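Local coordinates for cell division control protein Cdc48 (Mycobacterium smegmatis, PDB 5E7P) that binds ADP in two nucleotide pockets and probably hydrolyses ATP as an AAA-type ATPase, at residues P210-H215 with G298-D303; V239-W244 with R281-S286; V487-E492 with A656-D661; E569-A574 with L611-G616. One frame throughout, in Å; residues are numbered along the deposited sequence.

Contact 1: residues P210-H215 with G298-D303; sequences PPTGRH and GALQVD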
loop_
_atom_site.group_PDB
_atom_site.type_symbol
_atom_site.label_atom_id
_atom_site.label_comp_id
_atom_site.label_asym_id
_atom_site.label_seq_id
_atom_site.Cartn_x
_atom_site.Cartn_y
_atom_site.Cartn_z
ATOM N N PRO A 210 -1.689 22.804 -21.250
ATOM C CA PRO A 210 -2.591 23.513 -20.330
ATOM C C PRO A 210 -2.042 23.644 -18.908
ATOM O O PRO A 210 -1.289 22.779 -18.461
ATOM C CB PRO A 210 -3.841 22.629 -20.329
ATOM C CG PRO A 210 -3.849 22.016 -21.678
ATOM C CD PRO A 210 -2.403 21.771 -22.022
ATOM N N PRO A 211 -2.422 24.723 -18.205
ATOM C CA PRO A 211 -1.973 24.978 -16.832
ATOM C C PRO A 211 -2.487 23.925 -15.856
ATOM O O PRO A 211 -3.586 23.397 -16.034
ATOM C CB PRO A 211 -2.592 26.341 -16.510
ATOM C CG PRO A 211 -3.767 26.447 -17.419
ATOM C CD PRO A 211 -3.343 25.769 -18.684
ATOM N N THR A 212 -1.692 23.627 -14.835
ATOM C CA THR A 212 -2.058 22.625 -13.841
ATOM C C THR A 212 -2.037 23.215 -12.434
ATOM O O THR A 212 -1.555 24.327 -12.223
ATOM C CB THR A 212 -1.110 21.407 -13.893
ATOM O OG1 THR A 212 0.239 21.833 -13.657
ATOM C CG2 THR A 212 -1.187 20.725 -15.252
ATOM N N GLY A 213 -2.564 22.461 -11.474
ATOM C CA GLY A 213 -2.518 22.859 -10.080
ATOM C C GLY A 213 -3.500 23.952 -9.703
ATOM O O GLY A 213 -3.338 24.611 -8.676
ATOM N N ARG A 214 -4.522 24.148 -10.532
ATOM C CA ARG A 214 -5.562 25.128 -10.240
ATOM C C ARG A 214 -6.854 24.427 -9.823
ATOM O O ARG A 214 -7.097 23.281 -10.205
ATOM C CB ARG A 214 -5.787 26.046 -11.444
ATOM C CG ARG A 214 -4.559 26.876 -11.805
ATOM C CD ARG A 214 -4.348 26.947 -13.311
ATOM N NE ARG A 214 -5.121 28.016 -13.939
ATOM C CZ ARG A 214 -4.604 29.170 -14.347
ATOM N NH1 ARG A 214 -3.306 29.406 -14.197
ATOM N NH2 ARG A 214 -5.379 30.088 -14.909
ATOM N N HIS A 215 -7.677 25.112 -9.034
ATOM C CA HIS A 215 -8.862 24.479 -8.454
ATOM C C HIS A 215 -10.018 24.340 -9.439
ATOM O O HIS A 215 -10.161 25.134 -10.370
ATOM C CB HIS A 215 -9.320 25.214 -7.187
ATOM C CG HIS A 215 -9.880 26.580 -7.440
ATOM N ND1 HIS A 215 -11.182 26.789 -7.843
ATOM C CD2 HIS A 215 -9.316 27.807 -7.341
ATOM C CE1 HIS A 215 -11.393 28.085 -7.985
ATOM N NE2 HIS A 215 -10.277 28.724 -7.687
ATOM N N GLY A 298 1.326 20.817 -5.534
ATOM C CA GLY A 298 2.621 20.608 -4.907
ATOM C C GLY A 298 3.797 20.694 -5.868
ATOM O O GLY A 298 4.922 20.986 -5.458
ATOM N N ALA A 299 3.536 20.441 -7.148
ATOM C CA ALA A 299 4.577 20.461 -8.172
ATOM C C ALA A 299 4.849 21.869 -8.697
ATOM O O ALA A 299 5.889 22.120 -9.305
ATOM C CB ALA A 299 4.207 19.540 -9.318
ATOM N N LEU A 300 3.906 22.777 -8.470
ATOM C CA LEU A 300 4.043 24.158 -8.923
ATOM C C LEU A 300 5.221 24.845 -8.248
ATOM O O LEU A 300 5.652 24.437 -7.167
ATOM C CB LEU A 300 2.766 24.948 -8.629
ATOM C CG LEU A 300 1.502 24.563 -9.394
ATOM C CD1 LEU A 300 0.334 25.408 -8.922
ATOM C CD2 LEU A 300 1.720 24.725 -10.887
ATOM N N GLN A 301 5.739 25.887 -8.892
ATOM C CA GLN A 301 6.784 26.707 -8.298
ATOM C C GLN A 301 6.248 27.298 -6.999
ATOM O O GLN A 301 5.081 27.681 -6.921
ATOM C CB GLN A 301 7.228 27.800 -9.275
ATOM C CG GLN A 301 8.401 28.646 -8.798
ATOM C CD GLN A 301 7.960 29.874 -8.022
ATOM O OE1 GLN A 301 6.791 30.253 -8.052
ATOM N NE2 GLN A 301 8.898 30.500 -7.322
ATOM N N VAL A 302 7.109 27.352 -5.987
ATOM C CA VAL A 302 6.732 27.687 -4.611
ATOM C C VAL A 302 5.775 28.883 -4.445
ATOM O O VAL A 302 4.876 28.846 -3.606
ATOM C CB VAL A 302 7.995 27.879 -3.728
ATOM C CG1 VAL A 302 8.798 29.093 -4.177
ATOM C CG2 VAL A 302 7.622 28.001 -2.274
ATOM N N ASP A 303 5.958 29.925 -5.251
ATOM C CA ASP A 303 5.132 31.126 -5.150
ATOM C C ASP A 303 3.798 30.963 -5.876
ATOM O O ASP A 303 2.781 31.513 -5.456
ATOM C CB ASP A 303 5.889 32.345 -5.688
ATOM C CG ASP A 303 7.168 32.626 -4.916
ATOM O OD1 ASP A 303 7.129 32.617 -3.669
ATOM O OD2 ASP A 303 8.219 32.843 -5.556
#

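Contact 2: residues V239-W244 with R281-S286; sequences VKLDEW and RAVCAS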
loop_
_atom_site.group_PDB
_atom_site.type_symbol
_atom_site.label_atom_id
_atom_site.label_comp_id
_atom_site.label_asym_id
_atom_site.label_seq_id
_atom_site.Cartn_x
_atom_site.Cartn_y
_atom_site.Cartn_z
ATOM N N VAL A 239 -20.414 7.006 6.327
ATOM C CA VAL A 239 -21.588 7.364 7.117
ATOM C C VAL A 239 -21.216 8.382 8.193
ATOM O O VAL A 239 -21.960 9.328 8.458
ATOM C CB VAL A 239 -22.228 6.112 7.766
ATOM C CG1 VAL A 239 -23.265 6.504 8.804
ATOM C CG2 VAL A 239 -22.841 5.210 6.697
ATOM N N LYS A 240 -20.052 8.191 8.802
ATOM C CA LYS A 240 -19.598 9.070 9.870
ATOM C C LYS A 240 -19.149 10.421 9.317
ATOM O O LYS A 240 -19.378 11.465 9.933
ATOM C CB LYS A 240 -18.475 8.404 10.668
ATOM C CG LYS A 240 -18.032 9.193 11.890
ATOM C CD LYS A 240 -17.136 8.371 12.800
ATOM C CE LYS A 240 -17.932 7.395 13.650
ATOM N NZ LYS A 240 -17.491 7.447 15.077
ATOM N N LEU A 241 -18.516 10.392 8.149
ATOM C CA LEU A 241 -18.091 11.613 7.476
ATOM C C LEU A 241 -19.302 12.453 7.084
ATOM O O LEU A 241 -19.298 13.676 7.231
ATOM C CB LEU A 241 -17.259 11.279 6.237
ATOM C CG LEU A 241 -16.790 12.456 5.377
ATOM C CD1 LEU A 241 -15.980 13.443 6.203
ATOM C CD2 LEU A 241 -15.990 11.961 4.179
ATOM N N ASP A 242 -20.334 11.780 6.587
ATOM C CA ASP A 242 -21.566 12.447 6.194
ATOM C C ASP A 242 -22.242 13.084 7.401
ATOM O O ASP A 242 -22.722 14.214 7.327
ATOM C CB ASP A 242 -22.514 11.461 5.510
ATOM C CG ASP A 242 -23.845 12.089 5.146
ATOM O OD1 ASP A 242 -23.887 12.881 4.180
ATOM O OD2 ASP A 242 -24.852 11.784 5.820
ATOM N N GLU A 243 -22.258 12.359 8.514
ATOM C CA GLU A 243 -22.883 12.845 9.739
ATOM C C GLU A 243 -22.145 14.062 10.300
ATOM O O GLU A 243 -22.762 14.978 10.841
ATOM C CB GLU A 243 -22.981 11.714 10.774
ATOM C CG GLU A 243 -22.346 12.010 12.123
ATOM C CD GLU A 243 -23.350 11.990 13.261
ATOM O OE1 GLU A 243 -22.926 11.817 14.426
ATOM O OE2 GLU A 243 -24.558 12.154 12.990
ATOM N N TRP A 244 -20.824 14.071 10.155
ATOM C CA TRP A 244 -20.007 15.196 10.593
ATOM C C TRP A 244 -20.289 16.443 9.759
ATOM O O TRP A 244 -20.448 17.538 10.299
ATOM C CB TRP A 244 -18.525 14.846 10.493
ATOM C CG TRP A 244 -18.030 13.925 11.561
ATOM C CD1 TRP A 244 -18.657 13.605 12.729
ATOM C CD2 TRP A 244 -16.794 13.199 11.555
ATOM N NE1 TRP A 244 -17.887 12.727 13.453
ATOM C CE2 TRP A 244 -16.737 12.463 12.754
ATOM C CE3 TRP A 244 -15.730 13.103 10.650
ATOM C CZ2 TRP A 244 -15.658 11.642 13.075
ATOM C CZ3 TRP A 244 -14.658 12.291 10.971
ATOM C CH2 TRP A 244 -14.631 11.569 12.172
ATOM N N ARG A 281 -15.917 12.880 -2.598
ATOM C CA ARG A 281 -16.758 13.465 -3.636
ATOM C C ARG A 281 -18.198 12.967 -3.526
ATOM O O ARG A 281 -19.148 13.732 -3.716
ATOM C CB ARG A 281 -16.190 13.160 -5.023
ATOM C CG ARG A 281 -14.745 13.600 -5.196
ATOM C CD ARG A 281 -14.289 13.508 -6.644
ATOM N NE ARG A 281 -12.882 13.873 -6.777
ATOM C CZ ARG A 281 -11.880 12.998 -6.823
ATOM N NH1 ARG A 281 -12.130 11.696 -6.764
ATOM N NH2 ARG A 281 -10.630 13.428 -6.941
ATOM N N ALA A 282 -18.352 11.684 -3.212
ATOM C CA ALA A 282 -19.675 11.086 -3.066
ATOM C C ALA A 282 -20.427 11.661 -1.869
ATOM O O ALA A 282 -21.618 11.967 -1.960
ATOM C CB ALA A 282 -19.562 9.577 -2.944
ATOM N N VAL A 283 -19.727 11.805 -0.748
ATOM C CA VAL A 283 -20.327 12.335 0.473
ATOM C C VAL A 283 -20.711 13.810 0.316
ATOM O O VAL A 283 -21.733 14.256 0.837
ATOM C CB VAL A 283 -19.386 12.137 1.692
ATOM C CG1 VAL A 283 -19.854 12.949 2.892
ATOM C CG2 VAL A 283 -19.301 10.667 2.050
ATOM N N CYS A 284 -19.904 14.555 -0.432
ATOM C CA CYS A 284 -20.132 15.983 -0.623
ATOM C C CYS A 284 -20.948 16.281 -1.873
ATOM O O CYS A 284 -20.971 17.419 -2.337
ATOM C CB CYS A 284 -18.795 16.722 -0.722
ATOM S SG CYS A 284 -17.730 16.572 0.725
ATOM N N ALA A 285 -21.612 15.262 -2.414
ATOM C CA ALA A 285 -22.343 15.387 -3.676
ATOM C C ALA A 285 -23.362 16.528 -3.709
ATOM O O ALA A 285 -23.529 17.184 -4.736
ATOM C CB ALA A 285 -23.016 14.072 -4.027
ATOM N N SER A 286 -24.037 16.763 -2.588
ATOM C CA SER A 286 -25.058 17.807 -2.527
ATOM C C SER A 286 -24.470 19.163 -2.145
ATOM O O SER A 286 -25.181 20.165 -2.115
ATOM C CB SER A 286 -26.169 17.424 -1.547
ATOM O OG SER A 286 -25.680 17.373 -0.217
#

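Contact 3: residues V487-E492 with A656-D661; sequences VGDMVE and AAARRD. With ADP (adenosine-5'-diphosphate), chain D.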
loop_
_atom_site.group_PDB
_atom_site.type_symbol
_atom_site.label_atom_id
_atom_site.label_comp_id
_atom_site.label_asym_id
_atom_site.label_seq_id
_atom_site.Cartn_x
_atom_site.Cartn_y
_atom_site.Cartn_z
ATOM N N VAL A 487 3.072 -16.354 4.865
ATOM C CA VAL A 487 3.648 -16.704 6.153
ATOM C C VAL A 487 3.723 -18.215 6.306
ATOM O O VAL A 487 2.695 -18.890 6.396
ATOM C CB VAL A 487 2.809 -16.143 7.312
ATOM C CG1 VAL A 487 3.267 -16.739 8.628
ATOM C CG2 VAL A 487 2.882 -14.625 7.344
ATOM N N GLY A 488 4.942 -18.744 6.324
ATOM C CA GLY A 488 5.150 -20.159 6.564
ATOM C C GLY A 488 5.035 -20.465 8.043
ATOM O O GLY A 488 5.498 -19.684 8.875
ATOM N N ASP A 489 4.405 -21.591 8.368
ATOM C CA ASP A 489 4.238 -22.022 9.756
ATOM C C ASP A 489 3.374 -21.052 10.583
ATOM O O ASP A 489 2.284 -20.666 10.160
ATOM C CB ASP A 489 5.609 -22.264 10.413
ATOM C CG ASP A 489 5.501 -22.772 11.838
ATOM O OD1 ASP A 489 4.883 -23.837 12.059
ATOM O OD2 ASP A 489 5.991 -22.053 12.740
ATOM N N MET A 490 3.888 -20.664 11.749
ATOM C CA MET A 490 3.181 -19.905 12.776
ATOM C C MET A 490 1.741 -20.362 13.041
ATOM O O MET A 490 0.862 -19.546 13.307
ATOM C CB MET A 490 3.283 -18.407 12.493
ATOM C CG MET A 490 4.731 -17.946 12.410
ATOM S SD MET A 490 4.970 -16.206 12.778
ATOM C CE MET A 490 5.341 -15.580 11.149
ATOM N N VAL A 491 1.526 -21.674 12.991
ATOM C CA VAL A 491 0.216 -22.271 13.240
ATOM C C VAL A 491 -0.390 -21.803 14.561
ATOM O O VAL A 491 -1.506 -21.293 14.591
ATOM C CB VAL A 491 0.292 -23.816 13.243
ATOM C CG1 VAL A 491 -1.078 -24.427 13.534
ATOM C CG2 VAL A 491 0.840 -24.328 11.916
ATOM N N GLU A 492 0.355 -21.973 15.649
ATOM C CA GLU A 492 -0.130 -21.602 16.973
ATOM C C GLU A 492 -0.298 -20.092 17.123
ATOM O O GLU A 492 -1.262 -19.630 17.732
ATOM C CB GLU A 492 0.798 -22.152 18.062
ATOM C CG GLU A 492 0.519 -21.616 19.463
ATOM C CD GLU A 492 -0.914 -21.851 19.926
ATOM O OE1 GLU A 492 -1.429 -21.015 20.701
ATOM O OE2 GLU A 492 -1.524 -22.868 19.525
ATOM N N ALA A 656 11.637 -27.965 14.806
ATOM C CA ALA A 656 11.793 -28.855 13.657
ATOM C C ALA A 656 10.549 -28.890 12.772
ATOM O O ALA A 656 10.651 -28.856 11.543
ATOM C CB ALA A 656 12.163 -30.255 14.119
ATOM N N ALA A 657 9.379 -28.955 13.401
ATOM C CA ALA A 657 8.110 -28.938 12.676
ATOM C C ALA A 657 7.928 -27.614 11.952
ATOM O O ALA A 657 7.598 -27.571 10.766
ATOM C CB ALA A 657 6.957 -29.174 13.634
ATOM N N ALA A 658 8.149 -26.532 12.684
ATOM C CA ALA A 658 7.983 -25.188 12.154
ATOM C C ALA A 658 8.947 -24.899 11.000
ATOM O O ALA A 658 8.574 -24.266 10.012
ATOM C CB ALA A 658 8.164 -24.179 13.265
ATOM N N ARG A 659 10.185 -25.369 11.127
ATOM C CA ARG A 659 11.197 -25.138 10.098
ATOM C C ARG A 659 10.875 -25.875 8.796
ATOM O O ARG A 659 11.235 -25.418 7.712
ATOM C CB ARG A 659 12.596 -25.510 10.604
ATOM C CG ARG A 659 13.111 -24.604 11.718
ATOM C CD ARG A 659 14.598 -24.813 11.984
ATOM N NE ARG A 659 14.911 -26.175 12.407
ATOM C CZ ARG A 659 14.930 -26.583 13.673
ATOM N NH1 ARG A 659 14.650 -25.739 14.657
ATOM N NH2 ARG A 659 15.230 -27.841 13.957
ATOM N N ARG A 660 10.197 -27.014 8.907
ATOM C CA ARG A 660 9.747 -27.744 7.726
ATOM C C ARG A 660 8.763 -26.902 6.923
ATOM O O ARG A 660 8.892 -26.775 5.706
ATOM C CB ARG A 660 9.099 -29.069 8.122
ATOM C CG ARG A 660 10.075 -30.183 8.451
ATOM C CD ARG A 660 9.388 -31.292 9.228
ATOM N NE ARG A 660 10.171 -32.523 9.255
ATOM C CZ ARG A 660 11.173 -32.757 10.094
ATOM N NH1 ARG A 660 11.535 -31.838 10.980
ATOM N NH2 ARG A 660 11.821 -33.911 10.046
ATOM N N ASP A 661 7.784 -26.324 7.616
ATOM C CA ASP A 661 6.775 -25.478 6.981
ATOM C C ASP A 661 7.402 -24.263 6.309
ATOM O O ASP A 661 7.112 -23.958 5.152
ATOM C CB ASP A 661 5.743 -25.012 8.008
ATOM C CG ASP A 661 5.068 -26.165 8.726
ATOM O OD1 ASP A 661 5.099 -27.300 8.201
ATOM O OD2 ASP A 661 4.501 -25.936 9.815
HETATM P PB ADP D . 11.477 -9.089 14.010
HETATM O O1B ADP D . 12.918 -9.266 13.597
HETATM O O2B ADP D . 11.158 -7.683 14.456
HETATM O O3B ADP D . 10.961 -10.166 14.937
HETATM P PA ADP D . 10.045 -10.617 12.050
HETATM O O1A ADP D . 10.354 -11.740 13.010
HETATM O O2A ADP D . 8.623 -10.339 11.645
HETATM O O3A ADP D . 10.667 -9.240 12.617
HETATM O "O5'" ADP D . 10.856 -10.907 10.690
HETATM C "C5'" ADP D . 10.675 -10.096 9.531
HETATM C "C4'" ADP D . 11.119 -10.884 8.302
HETATM O "O4'" ADP D . 11.403 -12.245 8.643
HETATM C "C3'" ADP D . 10.033 -10.914 7.240
HETATM O "O3'" ADP D . 10.322 -9.987 6.191
HETATM C "C2'" ADP D . 10.024 -12.333 6.709
HETATM O "O2'" ADP D . 10.584 -12.374 5.392
HETATM C "C1'" ADP D . 10.886 -13.149 7.660
HETATM N N9 ADP D . 10.018 -14.153 8.319
HETATM C C8 ADP D . 9.760 -14.210 9.639
HETATM N N7 ADP D . 8.925 -15.237 9.934
HETATM C C5 ADP D . 8.633 -15.862 8.781
HETATM C C6 ADP D . 7.807 -17.025 8.383
HETATM N N6 ADP D . 7.115 -17.733 9.307
HETATM N N1 ADP D . 7.767 -17.350 7.072
HETATM C C2 ADP D . 8.452 -16.644 6.153
HETATM N N3 ADP D . 9.223 -15.578 6.440
HETATM C C4 ADP D . 9.354 -15.144 7.717
#

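Contact 4: residues E569-A574 with L611-G616; sequences ELFARA and LTELDG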
loop_
_atom_site.group_PDB
_atom_site.type_symbol
_atom_site.label_atom_id
_atom_site.label_comp_id
_atom_site.label_asym_id
_atom_site.label_seq_id
_atom_site.Cartn_x
_atom_site.Cartn_y
_atom_site.Cartn_z
ATOM N N GLU A 569 -3.759 11.237 18.642
ATOM C CA GLU A 569 -4.219 11.270 17.259
ATOM C C GLU A 569 -4.470 9.862 16.733
ATOM O O GLU A 569 -5.539 9.567 16.196
ATOM C CB GLU A 569 -3.187 11.970 16.381
ATOM C CG GLU A 569 -3.474 11.888 14.898
ATOM C CD GLU A 569 -2.351 12.469 14.059
ATOM O OE1 GLU A 569 -1.683 13.415 14.527
ATOM O OE2 GLU A 569 -2.127 11.974 12.937
ATOM N N LEU A 570 -3.472 9.000 16.902
ATOM C CA LEU A 570 -3.526 7.616 16.446
ATOM C C LEU A 570 -4.757 6.880 16.974
ATOM O O LEU A 570 -5.500 6.262 16.211
ATOM C CB LEU A 570 -2.251 6.886 16.875
ATOM C CG LEU A 570 -2.206 5.361 16.760
ATOM C CD1 LEU A 570 -2.311 4.923 15.312
ATOM C CD2 LEU A 570 -0.928 4.834 17.388
ATOM N N PHE A 571 -4.975 6.964 18.282
ATOM C CA PHE A 571 -6.096 6.277 18.907
ATOM C C PHE A 571 -7.435 6.894 18.531
ATOM O O PHE A 571 -8.411 6.176 18.319
ATOM C CB PHE A 571 -5.921 6.217 20.426
ATOM C CG PHE A 571 -4.936 5.173 20.873
ATOM C CD1 PHE A 571 -3.583 5.463 20.944
ATOM C CD2 PHE A 571 -5.364 3.894 21.199
ATOM C CE1 PHE A 571 -2.673 4.497 21.344
ATOM C CE2 PHE A 571 -4.460 2.925 21.601
ATOM C CZ PHE A 571 -3.113 3.227 21.673
ATOM N N ALA A 572 -7.474 8.223 18.435
ATOM C CA ALA A 572 -8.692 8.918 18.026
ATOM C C ALA A 572 -9.094 8.531 16.608
ATOM O O ALA A 572 -10.282 8.425 16.304
ATOM C CB ALA A 572 -8.525 10.432 18.138
ATOM N N ARG A 573 -8.105 8.321 15.744
ATOM C CA ARG A 573 -8.385 7.872 14.384
ATOM C C ARG A 573 -8.898 6.435 14.395
ATOM O O ARG A 573 -9.750 6.063 13.591
ATOM C CB ARG A 573 -7.144 7.967 13.492
ATOM C CG ARG A 573 -7.461 7.801 12.008
ATOM C CD ARG A 573 -6.249 7.358 11.197
ATOM N NE ARG A 573 -5.082 8.196 11.446
ATOM C CZ ARG A 573 -3.988 7.784 12.078
ATOM N NH1 ARG A 573 -3.904 6.537 12.518
ATOM N NH2 ARG A 573 -2.974 8.620 12.263
ATOM N N ALA A 574 -8.372 5.634 15.313
ATOM C CA ALA A 574 -8.771 4.238 15.422
ATOM C C ALA A 574 -10.201 4.129 15.937
ATOM O O ALA A 574 -11.002 3.356 15.411
ATOM C CB ALA A 574 -7.810 3.481 16.331
ATOM N N LEU A 611 -1.122 5.169 28.387
ATOM C CA LEU A 611 -1.921 4.472 29.390
ATOM C C LEU A 611 -3.363 4.967 29.369
ATOM O O LEU A 611 -4.303 4.177 29.469
ATOM C CB LEU A 611 -1.324 4.671 30.785
ATOM C CG LEU A 611 0.071 4.083 31.011
ATOM C CD1 LEU A 611 0.609 4.466 32.380
ATOM C CD2 LEU A 611 0.034 2.575 30.853
ATOM N N THR A 612 -3.524 6.280 29.230
ATOM C CA THR A 612 -4.841 6.899 29.159
ATOM C C THR A 612 -5.619 6.393 27.951
ATOM O O THR A 612 -6.796 6.053 28.061
ATOM C CB THR A 612 -4.739 8.441 29.084
ATOM O OG1 THR A 612 -4.026 8.933 30.226
ATOM C CG2 THR A 612 -6.127 9.072 29.041
ATOM N N GLU A 613 -4.953 6.343 26.801
ATOM C CA GLU A 613 -5.589 5.875 25.574
ATOM C C GLU A 613 -5.920 4.385 25.642
ATOM O O GLU A 613 -6.978 3.956 25.176
ATOM C CB GLU A 613 -4.707 6.172 24.360
ATOM C CG GLU A 613 -4.493 7.654 24.101
ATOM C CD GLU A 613 -5.798 8.410 23.934
ATOM O OE1 GLU A 613 -6.132 9.228 24.818
ATOM O OE2 GLU A 613 -6.488 8.189 22.916
ATOM N N LEU A 614 -5.018 3.600 26.223
ATOM C CA LEU A 614 -5.245 2.166 26.370
ATOM C C LEU A 614 -6.463 1.891 27.245
ATOM O O LEU A 614 -7.197 0.928 27.018
ATOM C CB LEU A 614 -4.013 1.475 26.957
ATOM C CG LEU A 614 -2.794 1.361 26.041
ATOM C CD1 LEU A 614 -1.639 0.733 26.783
ATOM C CD2 LEU A 614 -3.123 0.558 24.794
ATOM N N ASP A 615 -6.676 2.747 28.240
ATOM C CA ASP A 615 -7.798 2.581 29.155
ATOM C C ASP A 615 -9.119 2.985 28.512
ATOM O O ASP A 615 -10.182 2.526 28.926
ATOM C CB ASP A 615 -7.564 3.355 30.456
ATOM C CG ASP A 615 -6.434 2.769 31.290
ATOM O OD1 ASP A 615 -5.979 1.647 30.978
ATOM O OD2 ASP A 615 -6.006 3.425 32.264
ATOM N N GLY A 616 -9.051 3.844 27.501
ATOM C CA GLY A 616 -10.239 4.241 26.769
ATOM C C GLY A 616 -10.636 3.204 25.734
ATOM O O GLY A 616 -11.782 3.166 25.284
#

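Contact 1: residues P210-H215 with G298-D303
Leu-300 reaches across to the Thr-212 and Gly-213 backbone, so an aliphatic fork lies against two peptide oxygens. Its CB already heads for the opposing loop. With CG beside the backbone N (chi1 -67°), the branch point Leu-300 CG comes to 4.2 Å from Thr-212 O. The two methyls then divide the loop between them. Leu-300 CD2 lies 3.6 Å from Thr-212 O and 4.3 Å from OG1 of the same threonine. Leu-300 CD1 sits 3.8 Å from Gly-213 O and also borders Thr-212 O. Contact across the gap is purely van der Waals. Gly-213 turns the loop here with a positive phi of 76°, a backbone shape that favours glycine. Its own polar atoms are held from elsewhere: Gly-213 N donates to Glu-296 OE1, and Gly-213 O is bonded to Ser-308 OG. Just past the leucine, Gln-301 is the N-cap of the next helix. Gln-301 OE1 takes a weak bond from Asp-303 N, and Gln-301 NE2 returns a nearly straight one of 3.0 Å to Asp-303 OD2. Leu-300 thus occupies the link between helices 294-299 and 302-319. The loop it touches runs directly into edge strand 216-218, antiparallel to strand 289-293, where His-215 packs on Val-290 and Leu-292 and on Ala-312 and Ala-315 of helix 302-319.

Contact 2: residues V239-W244 with R281-S286
Val-283 carries this contact, setting CG1 against Leu-241 and Asp-242 of the facing helix and CG2 against Leu-241 alone. CG1 does most of the touching. Val-283 CG1 stands 3.8 Å from Asp-242 CA and 4.0 Å from Asp-242 CB, resting on the backbone and the root of the acidic side chain, well before the carboxylate. The same methyl, Val-283 CG1, lies 4.0 Å from Leu-241 CG. Its partner, Val-283 CG2, meets the branch tip Leu-241 CD2 at 4.1 Å. The valine torsion sets this division: CG1 points away from its own backbone N (chi1 167°), which sends it to the helix surface and turns CG2 to the leucine. The leucine chain, likewise extended from its N, crosses the valine at a slant.

In the next shell, Ala-238 and Leu-245 also touch Val-283. With Leu-241 and Asp-242 they make the i, i+3, i+4, i+7 set that receives a knob in knobs-into-holes packing. Phe-228 of helix 228-232 lies against both Val-283 and Asp-242. The Asp-242 carboxylate is directed elsewhere, its OD2 forming a salt bridge with Arg-246 NE one turn on. Farther out, helix 276-283 starts at the P-loop of the first AAA module, whose Lys-276 and Thr-278 bind ADP; the Leu-241 side chain is about 11 Å from that nucleotide. Helix 237-249 packs on this P-loop helix and also on edge strand 385-388, where Leu-387 touches Leu-241 and Trp-244.

Contact 3: residues V487-E492 with A656-D661
Asp-489, in the loop before helix 491-506, packs against the first turns of helix 656-666, behind the adenine of the second ADP site. The backbones come close, 5.1 Å between the CA atoms of Asp-489 and Asp-661. Asp-489, extended with CG opposite its backbone N (chi1 -178°), lays its carboxylate along Ala-658: Asp-489 OD2 approaches Ala-658 CB at 3.1 Å. The other oxygen, Asp-489 OD1, faces Asp-661 OD2, also at 3.1 Å. These are two acceptors with no hydrogen bond between them, their carboxylate planes 38° apart. Closer to their backbones the two aspartates touch through their CB atoms, 3.7 Å apart.

The preceding residue does the nucleotide work. Gly-488 reads the Watson-Crick edge of adenine: Gly-488 N donates to ADP N1 at 3.2 Å, and Gly-488 O accepts from ADP N6 at 2.6 Å. Met-490, the residue after Asp-489, turns back to the adenine and brings CE near ADP N6. The adenine loop is thereby wedged between the ADP and helix 656-666. That helix turns its other side to helix 678-684, where Arg-660 forms a salt bridge with Asp-683 and Arg-659 bonds Ala-682 O, while Val-487 and Met-490 pack on helix 534-539.

Contact 4: residues E569-A574 with L611-G616
Phe-571 and Glu-613 run past each other in opposite directions, so that the glutamate's aliphatic root lies on the ring and its carboxylate reaches back to the root of the phenylalanine. Glu-613 CB sits over one ring face, 3.7 Å from the Phe-571 centroid and 16° off the ring normal, a CH-pi contact. Glu-613 CB is displaced to the CG side of the ring, with Phe-571 CG at 3.6 Å. The glutamate chain then bends at chi2 (-56°), which carries its acid end off the ring and brings Glu-613 OE2 to 3.2 Å from Phe-571 CB. The carboxylate plane stands steeply, 72°, to the ring plane, so the two flat groups do not stack. At the far end of the ring Leu-614 joins in: its CB starts out pointing away, but Leu-614 CD2 returns to 4.1 Å from Phe-571 CZ, approaching at a slant.

Both helices belong to the second AAA module. Helix 563-576 connects strands 546-551 and 580-585, and helix 602-617 connects 580-585 to 623-629; these are successive beta-alpha-beta crossovers between neighbouring strands of the parallel sheet. Phe-571 fills the angle between the helices and the sheet, touching Val-582 of strand 580-585 as well as Leu-610 and Ile-617. Glu-613 OE2 has a long, weak ion pair with Arg-575. On another side of helix 563-576, Arg-573 and Glu-569 form a salt bridge (Arg-573 NH2 to Glu-569 OE2, 3.5 Å) and reach Glu-386 and Arg-378 of the first AAA module.

In the fold
Contacts 2 and 4 are the buried ones, helix against helix, largely through aliphatic and aromatic groups, including the carbon roots of an aspartate and a glutamate; contacts 1 and 3 are only partly buried and set a loop against a helix start or junction. Contacts 1 and 2 belong to the first AAA module, contact 2 nested within the loop closed by contact 1; contacts 3 and 4 repeat this nesting in the second. Contact 3 alone touches nucleotide, and is the one where two carboxylates meet across the segments. Contact 1 sets methyls on peptide oxygens, and contact 4 sets a methylene on a ring. Contacts 2 and 4 come within about 7 Å (nearest atoms), both bordering strand 385-388.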